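Local structure of acetamidase (2II1) at residues D117-Y120 and L124-P127; A247-N252 and H290-L295. The protein probably hydrolyses carbon-nitrogen bonds in linear amides and binds calcium ions. All blocks are in the same frame, centred on the assembly; numbering follows the deposited sequence.

Interaction 1: residues D117-Y120 and L124-P127; sequences DVVY and LRLP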
loop_
_atom_site.group_PDB
_atom_site.type_symbol
_atom_site.label_atom_id
_atom_site.label_comp_id
_atom_site.label_asym_id
_atom_site.label_seq_id
_atom_site.Cartn_x
_atom_site.Cartn_y
_atom_site.Cartn_z
ATOM N N ASP A 117 0.797 7.036 23.965
ATOM C CA ASP A 117 2.087 6.721 23.289
ATOM C C ASP A 117 2.545 5.275 23.489
ATOM O O ASP A 117 2.319 4.700 24.556
ATOM C CB ASP A 117 3.217 7.641 23.819
ATOM C CG ASP A 117 2.952 9.123 23.571
ATOM O OD1 ASP A 117 2.534 9.489 22.453
ATOM O OD2 ASP A 117 3.163 9.934 24.488
ATOM N N VAL A 118 3.185 4.691 22.474
ATOM C CA VAL A 118 4.002 3.473 22.639
ATOM C C VAL A 118 5.475 3.901 22.844
ATOM O O VAL A 118 6.100 4.531 21.968
ATOM C CB VAL A 118 3.871 2.477 21.437
ATOM C CG1 VAL A 118 4.783 1.263 21.618
ATOM C CG2 VAL A 118 2.411 2.029 21.204
ATOM N N VAL A 119 6.029 3.593 24.015
ATOM C CA VAL A 119 7.385 4.018 24.321
ATOM C C VAL A 119 8.418 3.051 23.697
ATOM O O VAL A 119 8.543 1.903 24.149
ATOM C CB VAL A 119 7.606 4.182 25.853
ATOM C CG1 VAL A 119 9.061 4.634 26.136
ATOM C CG2 VAL A 119 6.635 5.215 26.426
ATOM N N TYR A 120 9.127 3.522 22.662
ATOM C CA TYR A 120 10.160 2.735 21.962
ATOM C C TYR A 120 11.522 2.876 22.655
ATOM O O TYR A 120 12.221 1.897 22.897
ATOM C CB TYR A 120 10.238 3.178 20.483
ATOM C CG TYR A 120 11.269 2.474 19.603
ATOM C CD1 TYR A 120 12.634 2.817 19.655
ATOM C CD2 TYR A 120 10.878 1.506 18.675
ATOM C CE1 TYR A 120 13.587 2.169 18.818
ATOM C CE2 TYR A 120 11.807 0.860 17.857
ATOM C CZ TYR A 120 13.161 1.188 17.937
ATOM O OH TYR A 120 14.060 0.561 17.102
ATOM N N LEU A 124 12.391 8.081 21.240
ATOM C CA LEU A 124 11.357 7.739 20.238
ATOM C C LEU A 124 10.048 7.245 20.874
ATOM O O LEU A 124 10.049 6.394 21.744
ATOM C CB LEU A 124 11.858 6.663 19.262
ATOM C CG LEU A 124 12.806 6.995 18.100
ATOM C CD1 LEU A 124 13.210 5.729 17.331
ATOM C CD2 LEU A 124 12.173 7.992 17.156
ATOM N N ARG A 125 8.932 7.781 20.408
ATOM C CA ARG A 125 7.620 7.369 20.878
ATOM C C ARG A 125 6.712 7.202 19.676
ATOM O O ARG A 125 6.775 7.984 18.715
ATOM C CB ARG A 125 7.045 8.401 21.848
ATOM C CG ARG A 125 7.812 8.503 23.141
ATOM C CD ARG A 125 7.447 9.755 23.945
ATOM N NE ARG A 125 6.203 9.632 24.716
ATOM C CZ ARG A 125 6.103 9.144 25.954
ATOM N NH1 ARG A 125 7.167 8.684 26.600
ATOM N NH2 ARG A 125 4.918 9.089 26.550
ATOM N N LEU A 126 5.892 6.162 19.716
ATOM C CA LEU A 126 4.922 5.937 18.650
ATOM C C LEU A 126 3.522 6.259 19.132
ATOM O O LEU A 126 3.223 6.132 20.303
ATOM C CB LEU A 126 4.984 4.502 18.133
ATOM C CG LEU A 126 6.353 3.861 17.891
ATOM C CD1 LEU A 126 6.199 2.570 17.125
ATOM C CD2 LEU A 126 7.308 4.799 17.161
ATOM N N PRO A 127 2.649 6.672 18.215
ATOM C CA PRO A 127 1.272 6.889 18.619
ATOM C C PRO A 127 0.618 5.578 18.978
ATOM O O PRO A 127 0.866 4.564 18.330
ATOM C CB PRO A 127 0.605 7.519 17.377
ATOM C CG PRO A 127 1.679 7.721 16.381
ATOM C CD PRO A 127 2.877 6.937 16.785
#
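The beta hairpin of strands 117-119 and 125-127 is held at its centre by Val-118 and Leu-126, an antiparallel hydrogen-bonded pair. Val-118 N gives a bond of 2.6 Å to Leu-126 O, and Leu-126 N returns one of 2.8 Å to Val-118 O, nearly straight at 174°. Nearer the turn, Tyr-120 N donates to Leu-124 O at 3.2 Å.

On the face carrying Val-119 and Arg-125, the arginine bends at chi3 (80°) and brings the edge of its guanidinium to Asp-117. One carboxylate oxygen takes both donors: NH2 of Arg-125 lies 2.8 Å from Asp-117 OD2, while NE makes a weak bond to the same atom. The two planes stand 82° apart, and NH2 meets OD2 on its anti side, so this is not the flat two-oxygen pairing. Val-119 CG2 lies over one guanidinium face, 3.5 Å from Arg-125 NH1; a branched valine suits a strand and gives the cation an apolar floor. With an alanine in place of the arginine, the Asp-117 carboxylate is likely to lose this counter-charge and Val-119 CG2 the guanidinium it packs against.

Val-118 and Leu-126 share the other face, CB to CB 4.0 Å. Beside the turn, Leu-124 CD1 packs 3.8 Å from Tyr-120 CD1, and Tyr-120 OH bonds Glu-260 O of the second subunit. The hydrogen-bonded pair and short connection mark an antiparallel beta hairpin, to which this protein adds the diagonal Asp-117 to Arg-125 bridge.

Interaction 2: residues A247-N252 and H290-L295; sequences ATFLAN and HYFEKL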
loop_
_atom_site.group_PDB
_atom_site.type_symbol
_atom_site.label_atom_id
_atom_site.label_comp_id
_atom_site.label_asym_id
_atom_site.label_seq_id
_atom_site.Cartn_x
_atom_site.Cartn_y
_atom_site.Cartn_z
ATOM N N ALA A 247 -13.873 -4.034 -8.015
ATOM C CA ALA A 247 -14.344 -3.740 -9.382
ATOM C C ALA A 247 -15.639 -4.516 -9.759
ATOM O O ALA A 247 -16.536 -3.986 -10.416
ATOM C CB ALA A 247 -13.196 -4.019 -10.394
ATOM N N THR A 248 -15.710 -5.788 -9.370
ATOM C CA THR A 248 -16.880 -6.605 -9.687
ATOM C C THR A 248 -18.047 -6.193 -8.795
ATOM O O THR A 248 -19.178 -6.207 -9.244
ATOM C CB THR A 248 -16.618 -8.135 -9.591
ATOM O OG1 THR A 248 -16.240 -8.489 -8.257
ATOM C CG2 THR A 248 -15.528 -8.590 -10.565
ATOM N N PHE A 249 -17.776 -5.820 -7.549
ATOM C CA PHE A 249 -18.809 -5.208 -6.669
ATOM C C PHE A 249 -19.480 -3.946 -7.278
ATOM O O PHE A 249 -20.706 -3.866 -7.415
ATOM C CB PHE A 249 -18.210 -4.872 -5.289
ATOM C CG PHE A 249 -19.109 -4.024 -4.428
ATOM C CD1 PHE A 249 -20.444 -4.357 -4.252
ATOM C CD2 PHE A 249 -18.614 -2.912 -3.789
ATOM C CE1 PHE A 249 -21.283 -3.548 -3.444
ATOM C CE2 PHE A 249 -19.438 -2.109 -2.987
ATOM C CZ PHE A 249 -20.779 -2.441 -2.820
ATOM N N LEU A 250 -18.653 -2.962 -7.612
ATOM C CA LEU A 250 -19.087 -1.724 -8.261
ATOM C C LEU A 250 -19.849 -1.983 -9.580
ATOM O O LEU A 250 -20.880 -1.369 -9.847
ATOM C CB LEU A 250 -17.857 -0.828 -8.531
ATOM C CG LEU A 250 -17.407 0.195 -7.487
ATOM C CD1 LEU A 250 -16.210 1.017 -8.002
ATOM C CD2 LEU A 250 -18.543 1.115 -7.109
ATOM N N ALA A 251 -19.341 -2.900 -10.391
ATOM C CA ALA A 251 -19.963 -3.228 -11.656
ATOM C C ALA A 251 -21.315 -3.873 -11.403
ATOM O O ALA A 251 -22.323 -3.395 -11.914
ATOM C CB ALA A 251 -19.073 -4.133 -12.453
ATOM N N ASN A 252 -21.338 -4.913 -10.567
ATOM C CA ASN A 252 -22.558 -5.659 -10.267
ATOM C C ASN A 252 -23.652 -4.850 -9.588
ATOM O O ASN A 252 -24.832 -5.061 -9.850
ATOM C CB ASN A 252 -22.249 -6.872 -9.376
ATOM C CG ASN A 252 -21.550 -7.988 -10.125
ATOM O OD1 ASN A 252 -21.467 -7.971 -11.352
ATOM N ND2 ASN A 252 -21.042 -8.963 -9.387
ATOM N N HIS A 290 -17.663 8.736 -0.473
ATOM C CA HIS A 290 -18.443 9.725 -1.208
ATOM C C HIS A 290 -18.682 9.330 -2.676
ATOM O O HIS A 290 -19.606 9.858 -3.284
ATOM C CB HIS A 290 -17.822 11.125 -1.081
ATOM C CG HIS A 290 -16.545 11.300 -1.845
ATOM N ND1 HIS A 290 -16.516 11.530 -3.207
ATOM C CD2 HIS A 290 -15.253 11.293 -1.438
ATOM C CE1 HIS A 290 -15.262 11.645 -3.606
ATOM N NE2 HIS A 290 -14.474 11.510 -2.552
ATOM N N TYR A 291 -17.880 8.400 -3.230
ATOM C CA TYR A 291 -18.100 7.848 -4.578
ATOM C C TYR A 291 -19.262 6.856 -4.584
ATOM O O TYR A 291 -20.085 6.846 -5.512
ATOM C CB TYR A 291 -16.820 7.178 -5.143
ATOM C CG TYR A 291 -15.666 8.142 -5.405
ATOM C CD1 TYR A 291 -15.744 9.093 -6.423
ATOM C CD2 TYR A 291 -14.511 8.110 -4.628
ATOM C CE1 TYR A 291 -14.704 9.967 -6.667
ATOM C CE2 TYR A 291 -13.465 8.994 -4.864
ATOM C CZ TYR A 291 -13.571 9.914 -5.888
ATOM O OH TYR A 291 -12.561 10.792 -6.119
ATOM N N PHE A 292 -19.345 6.039 -3.538
ATOM C CA PHE A 292 -20.496 5.170 -3.313
ATOM C C PHE A 292 -21.778 5.977 -3.094
ATOM O O PHE A 292 -22.825 5.571 -3.550
ATOM C CB PHE A 292 -20.261 4.238 -2.124
ATOM C CG PHE A 292 -19.128 3.302 -2.331
ATOM C CD1 PHE A 292 -19.290 2.153 -3.064
ATOM C CD2 PHE A 292 -17.864 3.602 -1.842
ATOM C CE1 PHE A 292 -18.205 1.318 -3.276
ATOM C CE2 PHE A 292 -16.792 2.765 -2.074
ATOM C CZ PHE A 292 -16.975 1.633 -2.784
ATOM N N GLU A 293 -21.708 7.104 -2.397
ATOM C CA GLU A 293 -22.903 7.946 -2.197
ATOM C C GLU A 293 -23.397 8.442 -3.562
ATOM O O GLU A 293 -24.563 8.300 -3.899
ATOM C CB GLU A 293 -22.604 9.150 -1.295
ATOM C CG GLU A 293 -22.001 8.811 0.061
ATOM N N LYS A 294 -22.483 9.021 -4.335
ATOM C CA LYS A 294 -22.720 9.412 -5.730
ATOM C C LYS A 294 -23.350 8.297 -6.580
ATOM O O LYS A 294 -24.307 8.540 -7.306
ATOM C CB LYS A 294 -21.404 9.873 -6.395
ATOM C CG LYS A 294 -20.868 11.236 -5.953
ATOM C CD LYS A 294 -19.400 11.425 -6.405
ATOM C CE LYS A 294 -18.743 12.646 -5.788
ATOM N NZ LYS A 294 -19.703 13.798 -5.649
ATOM N N LEU A 295 -22.833 7.075 -6.479
ATOM C CA LEU A 295 -23.360 5.954 -7.254
ATOM C C LEU A 295 -24.655 5.357 -6.687
ATOM O O LEU A 295 -25.175 4.416 -7.256
ATOM C CB LEU A 295 -22.303 4.853 -7.410
ATOM C CG LEU A 295 -21.130 5.225 -8.317
ATOM C CD1 LEU A 295 -19.977 4.238 -8.152
ATOM C CD2 LEU A 295 -21.601 5.326 -9.784
#
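The shortest polar bond here, from Asn-252 N to Thr-248 O (2.8 Å), closes a turn of helix 235-253 whose Phe-249 and Leu-250 pack against Phe-292 and Leu-295. On the other side Leu-295 N bonds Tyr-291 O at 2.9 Å. No hydrogen bond passes between the two segments; the contact is made by the ends of four apolar side chains.

Leu-250 is the central piece. Its CD2 methyl meets Leu-295 CD1 at 3.6 Å and Phe-292 CE1 at 3.9 Å, and the leucine crosses both partners at about a right angle. Its chi1 of -91° lies about 30° from the staggered value, consistent with CD2 being drawn toward both partners. Leucine suits this place because it carries a compact methyl, CD2, far enough from the backbone to touch both Phe-292 and Leu-295.

The phenylalanines meet obliquely at a single pair of ring carbons, Phe-249 CE2 and Phe-292 CE1, 3.7 Å apart. Phe-249 reaches across because its CG is anti to the backbone N (chi1 169°). Each ring also has an edge-to-face partner, Phe-215 for Phe-249 and Phe-226 for Phe-292, while Leu-287 of strand 281-288 packs on both Leu-250 and Phe-292.

The backbones stay well apart, 8.6 Å between Leu-250 CA and Phe-292 CA, so the bridging is left to the ends of the phenylalanine and leucine side chains. With carbon alone at the junction, its cohesion comes from dispersion and from burial away from water, and the fit is set by shape instead of directional bonds.

In the fold
Within one chain interaction 1 and interaction 2 do not touch: their centres are 38 Å apart and their nearest atoms about 25 Å. The dimer brings the two regions together. Tyr-291 of the second subunit packs on Leu-126 and Pro-127, and Lys-294 of that subunit on Leu-124, so the hairpin of one copy rests against helix 289-294 of the other. Interaction 1 lies some way from the bound calcium ions, without touching them: the side chain of Val-118 is about 8 Å from that of His-184, a calcium ligand, and about 13 Å from a calcium ion. Segment 247-252 also holds Ala-251, a residue of a third calcium site, for which no calcium is bound to this chain in the model.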